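Local coordinates for hydrolase, haloacid dehalogenase-like family (Streptococcus pneumoniae, PDB 2FI1), which is probably a metal-dependent hydrolase of the haloacid dehalogenase family and binds a calcium ion, at residues 101-106 with 125-130; 107-112 with 129-134. All blocks are in the same frame, centred on the assembly; numbering follows the deposited sequence.

Interaction 1 of 2, residues 101-106 with 125-130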
# COMPACT_ATOMS: atom_id res chain seq x y z
N HIS A 101 -10.36 -1.44 11.54
CA HIS A 101 -9.48 -1.13 10.44
C HIS A 101 -10.26 -0.39 9.37
O HIS A 101 -11.37 -0.76 9.04
CB HIS A 101 -8.92 -2.40 9.81
CG HIS A 101 -8.17 -3.28 10.75
ND1 HIS A 101 -6.92 -2.96 11.24
CD2 HIS A 101 -8.50 -4.48 11.28
CE1 HIS A 101 -6.52 -3.93 12.04
NE2 HIS A 101 -7.45 -4.86 12.08
N PHE A 102 -9.62 0.63 8.82
CA PHE A 102 -10.14 1.39 7.69
C PHE A 102 -9.05 1.47 6.65
O PHE A 102 -7.87 1.32 6.96
CB PHE A 102 -10.57 2.80 8.12
CG PHE A 102 -11.57 2.79 9.23
CD1 PHE A 102 -12.92 2.76 8.96
CD2 PHE A 102 -11.15 2.77 10.55
CE1 PHE A 102 -13.84 2.73 9.99
CE2 PHE A 102 -12.07 2.73 11.57
CZ PHE A 102 -13.40 2.71 11.30
N LEU A 103 -9.43 1.72 5.40
CA LEU A 103 -8.45 1.86 4.33
C LEU A 103 -8.79 3.09 3.51
O LEU A 103 -9.95 3.28 3.17
CB LEU A 103 -8.43 0.63 3.43
CG LEU A 103 -7.35 0.47 2.36
CD1 LEU A 103 -6.01 0.25 2.95
CD2 LEU A 103 -7.70 -0.72 1.48
N VAL A 104 -7.78 3.92 3.23
CA VAL A 104 -7.96 5.06 2.33
C VAL A 104 -7.01 4.89 1.16
O VAL A 104 -5.80 4.75 1.34
CB VAL A 104 -7.71 6.40 3.03
CG1 VAL A 104 -7.74 7.56 2.03
CG2 VAL A 104 -8.74 6.63 4.11
N SER A 105 -7.58 4.91 -0.04
CA SER A 105 -6.81 4.81 -1.28
C SER A 105 -7.29 5.86 -2.27
O SER A 105 -8.46 6.21 -2.30
CB SER A 105 -7.00 3.43 -1.89
OG SER A 105 -6.27 3.30 -3.12
N HIS A 106 -6.35 6.31 -3.09
CA HIS A 106 -6.66 7.18 -4.22
C HIS A 106 -7.06 6.40 -5.46
O HIS A 106 -7.51 7.00 -6.43
CB HIS A 106 -5.43 7.97 -4.61
CG HIS A 106 -4.88 8.82 -3.52
ND1 HIS A 106 -3.56 9.23 -3.50
CD2 HIS A 106 -5.46 9.38 -2.43
CE1 HIS A 106 -3.36 9.98 -2.43
NE2 HIS A 106 -4.50 10.10 -1.77
N THR A 125 -13.72 -2.13 8.19
CA THR A 125 -15.03 -1.57 8.46
C THR A 125 -15.50 -0.71 7.29
O THR A 125 -16.67 -0.78 6.89
CB THR A 125 -15.01 -0.78 9.77
OG1 THR A 125 -14.73 -1.69 10.85
CG2 THR A 125 -16.34 -0.08 10.02
N GLU A 126 -14.60 0.09 6.73
CA GLU A 126 -14.89 0.80 5.49
C GLU A 126 -13.60 1.00 4.70
O GLU A 126 -12.53 1.26 5.27
CB GLU A 126 -15.56 2.16 5.74
CG GLU A 126 -15.97 2.86 4.44
CD GLU A 126 -16.89 4.05 4.60
OE1 GLU A 126 -17.64 4.14 5.58
OE2 GLU A 126 -16.86 4.92 3.70
N VAL A 127 -13.72 0.83 3.39
CA VAL A 127 -12.66 1.10 2.43
C VAL A 127 -13.08 2.32 1.62
O VAL A 127 -14.15 2.32 0.99
CB VAL A 127 -12.43 -0.09 1.49
CG1 VAL A 127 -11.39 0.26 0.43
CG2 VAL A 127 -12.01 -1.32 2.27
N VAL A 128 -12.26 3.36 1.66
CA VAL A 128 -12.48 4.59 0.89
C VAL A 128 -11.60 4.48 -0.36
O VAL A 128 -10.39 4.34 -0.25
CB VAL A 128 -12.09 5.83 1.70
CG1 VAL A 128 -12.15 7.10 0.83
CG2 VAL A 128 -12.99 5.95 2.95
N THR A 129 -12.23 4.53 -1.53
CA THR A 129 -11.51 4.58 -2.81
C THR A 129 -11.84 5.91 -3.47
O THR A 129 -12.59 6.71 -2.93
CB THR A 129 -11.94 3.44 -3.75
OG1 THR A 129 -13.25 3.71 -4.25
CG2 THR A 129 -11.95 2.10 -3.03
N SER A 130 -11.28 6.14 -4.66
CA SER A 130 -11.55 7.39 -5.38
C SER A 130 -13.04 7.62 -5.63
O SER A 130 -13.48 8.77 -5.73
CB SER A 130 -10.81 7.43 -6.70
OG SER A 130 -11.29 6.43 -7.59
O HOH W 1 -12.59 -3.32 11.18
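Phe102 and Thr125 lie side by side at the end of the paired parallel strands that holds His101, ring atom CE1 of Phe102 standing 3.7 Å from Thr125 CB and nearly as close to Thr125 CG2. Phe102 CG is anti to the carbonyl carbon (chi1 -56°), beside the backbone N, and the ring carried on it meets the threonine obliquely. Thr125 OG1, anti to its own carbonyl carbon, shares a water with His101 N, which donates to it, so the hydroxyl is tied back to the neighbouring strand. The backbone ladder then advances in step: Thr125 N gives to His101 O, Leu103 N to Glu126 O, and Val128 N to Leu103 O at 2.8 Å, the last almost straight at the hydrogen (175°). Ser105 N closes the series on Val128 O at 2.9 Å.

Side chains alternate between two faces. Leu103 and Val127 run alongside each other, CD2 of Leu103 4.0 Å from CG1 of Val127, under helix 110-117. Phe102, Val104, Glu126 and Val128 share the other face, which helix 141-149 packs against; there Val104 CG2 comes within 4.2 Å of Val128 CB. Past the strands, Ser130 CB touches His106 O at 3.3 Å, and Ser105 OG turns to Arg107 N.

These are the second and third strands of the Rossmann-like 3-2-1-4-5 sheet. Ser105, just beyond strand 100-104, is placed like the serine or threonine of the second sequence motif of this family. The chemistry is divided: main-chain amides fix the register, while apolar branches on both faces attach the outermost strand 124-128 to the helices, and the carboxylate of Glu126 is taken up beyond the strand pair by Lys149, Tyr145 and Tyr150.

Interaction 2 of 2, residues 107-112 with 129-134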
# COMPACT_ATOMS: atom_id res chain seq x y z
N ARG A 107 -6.84 5.09 -5.45
CA ARG A 107 -7.15 4.25 -6.59
C ARG A 107 -8.65 4.03 -6.68
O ARG A 107 -9.40 4.27 -5.72
CB ARG A 107 -6.42 2.92 -6.50
CG ARG A 107 -4.93 3.04 -6.48
CD ARG A 107 -4.37 3.24 -7.88
NE ARG A 107 -2.94 3.54 -7.84
CZ ARG A 107 -2.16 3.62 -8.91
NH1 ARG A 107 -2.66 3.41 -10.12
NH2 ARG A 107 -0.88 3.89 -8.77
N ASN A 108 -9.11 3.58 -7.85
CA ASN A 108 -10.51 3.28 -8.06
C ASN A 108 -10.89 1.93 -7.42
O ASN A 108 -10.12 1.38 -6.63
CB ASN A 108 -10.86 3.35 -9.56
CG ASN A 108 -10.18 2.27 -10.39
OD1 ASN A 108 -9.66 1.29 -9.86
ND2 ASN A 108 -10.19 2.45 -11.71
N ASP A 109 -12.06 1.41 -7.76
CA ASP A 109 -12.57 0.22 -7.09
C ASP A 109 -11.80 -1.10 -7.38
O ASP A 109 -12.17 -2.14 -6.85
CB ASP A 109 -14.08 0.08 -7.32
CG ASP A 109 -14.91 1.07 -6.51
OD1 ASP A 109 -14.42 1.61 -5.48
OD2 ASP A 109 -16.09 1.29 -6.87
N GLN A 110 -10.72 -1.06 -8.17
CA GLN A 110 -9.78 -2.22 -8.24
C GLN A 110 -9.18 -2.57 -6.88
O GLN A 110 -8.82 -3.72 -6.60
CB GLN A 110 -8.62 -1.98 -9.22
CG GLN A 110 -7.83 -3.26 -9.54
CD GLN A 110 -6.44 -3.02 -10.13
OE1 GLN A 110 -6.05 -1.89 -10.43
NE2 GLN A 110 -5.68 -4.11 -10.30
N VAL A 111 -9.04 -1.56 -6.03
CA VAL A 111 -8.62 -1.76 -4.64
C VAL A 111 -9.40 -2.92 -4.04
O VAL A 111 -8.84 -3.76 -3.34
CB VAL A 111 -8.85 -0.48 -3.79
CG1 VAL A 111 -8.75 -0.76 -2.28
CG2 VAL A 111 -7.85 0.59 -4.19
N LEU A 112 -10.69 -2.97 -4.32
CA LEU A 112 -11.54 -3.94 -3.67
C LEU A 112 -11.16 -5.35 -4.12
O LEU A 112 -11.17 -6.28 -3.31
CB LEU A 112 -13.01 -3.63 -3.93
CG LEU A 112 -13.45 -2.20 -3.58
CD1 LEU A 112 -14.95 -2.05 -3.79
CD2 LEU A 112 -13.05 -1.79 -2.18
N THR A 129 -12.23 4.53 -1.53
CA THR A 129 -11.51 4.58 -2.81
C THR A 129 -11.84 5.91 -3.47
O THR A 129 -12.59 6.71 -2.93
CB THR A 129 -11.94 3.44 -3.75
OG1 THR A 129 -13.25 3.71 -4.25
CG2 THR A 129 -11.95 2.10 -3.03
N SER A 130 -11.28 6.14 -4.66
CA SER A 130 -11.55 7.39 -5.38
C SER A 130 -13.04 7.62 -5.63
O SER A 130 -13.48 8.77 -5.73
CB SER A 130 -10.81 7.43 -6.70
OG SER A 130 -11.29 6.43 -7.59
N SER A 131 -13.82 6.54 -5.70
CA SER A 131 -15.24 6.66 -5.99
C SER A 131 -16.04 7.31 -4.86
O SER A 131 -17.19 7.67 -5.06
CB SER A 131 -15.83 5.30 -6.36
OG SER A 131 -15.93 4.48 -5.22
N SER A 132 -15.43 7.45 -3.68
CA SER A 132 -16.05 8.24 -2.59
C SER A 132 -16.00 9.75 -2.84
O SER A 132 -16.65 10.53 -2.13
CB SER A 132 -15.40 7.92 -1.24
OG SER A 132 -15.86 6.67 -0.77
N GLY A 133 -15.21 10.18 -3.83
CA GLY A 133 -15.18 11.58 -4.24
C GLY A 133 -14.33 12.52 -3.41
O GLY A 133 -14.45 13.74 -3.54
N PHE A 134 -13.46 11.98 -2.56
CA PHE A 134 -12.63 12.84 -1.73
C PHE A 134 -11.35 13.29 -2.42
O PHE A 134 -10.85 12.63 -3.34
CB PHE A 134 -12.27 12.15 -0.41
CG PHE A 134 -13.46 11.74 0.41
CD1 PHE A 134 -14.36 12.69 0.87
CD2 PHE A 134 -13.69 10.42 0.72
CE1 PHE A 134 -15.46 12.31 1.63
CE2 PHE A 134 -14.78 10.04 1.48
CZ PHE A 134 -15.66 10.99 1.93
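Thr129 and Asp109 join two loop ends at the C-terminal edge of the parallel sheet in this Rossmann-like fold, where one segment turns into helix 110-117 and the other, leaving strand 124-128, makes an ST turn and a short 3-10 segment. The close-packed part is centred on Thr129, which is buried. Its hydroxyl donates to Asp109 OD1 at 2.7 Å, meeting that oxygen nearly along its C-O axis, the two side chains crossing at about a right angle. With chi1 at 73°, OG1 sits between the backbone N and the carbonyl carbon, where it also accepts from Ser131 N (3.2 Å). The hydroxyl therefore joins the carboxylate to the start of the 3-10 turn, and a negative charge on Asp109 would probably strengthen the bond. On the inner side, Thr129 CG2 rests against Val111 CB and Leu112 CD2, both at 4.1 Å, and Val127 lies against the same two helix residues. Arg107 O comes down on Thr129 CB and takes the amide of Ser130 at 2.9 Å in a nearly straight bond (173° at the hydrogen), the donor tilted from the carbonyl plane.

The outer side is looser and faces solvent. Arg107 points away from the 3-10 segment, and Asn108 meets it through CA and CB at Ser130 OG, CA the nearer at 3.3 Å. Asn108 also serves its own chain: OD1 accepts from Gln110 N in a capping bond as the helix begins, the donor standing above the carboxamide plane. Ser131 OG lies between two oxygens, 3.0 Å from Thr129 OG1 and 3.3 Å from Asp109 OD1.

From the N terminus, the chain runs along strand 100-104, turns through 107-109 into helix 110-117 and, after the crossover, runs parallel to the first strand along strand 124-128 to the 3-10 turn at 130-132. Interaction 1 closes the 18 residues between its segments into a beta-alpha-beta crossover. Interaction 2 starts inside that loop, spans 16 residues and ends beyond it, so the two closures cross rather than nest, sharing Thr129 and Ser130. The first joins strand to strand; the second ties the helix start to the exit of the outermost strand. Between them, Val127 CG1 packs on Leu112 CD2 and Leu103 CD2 on Val111 CG1, seating the helix on the sheet.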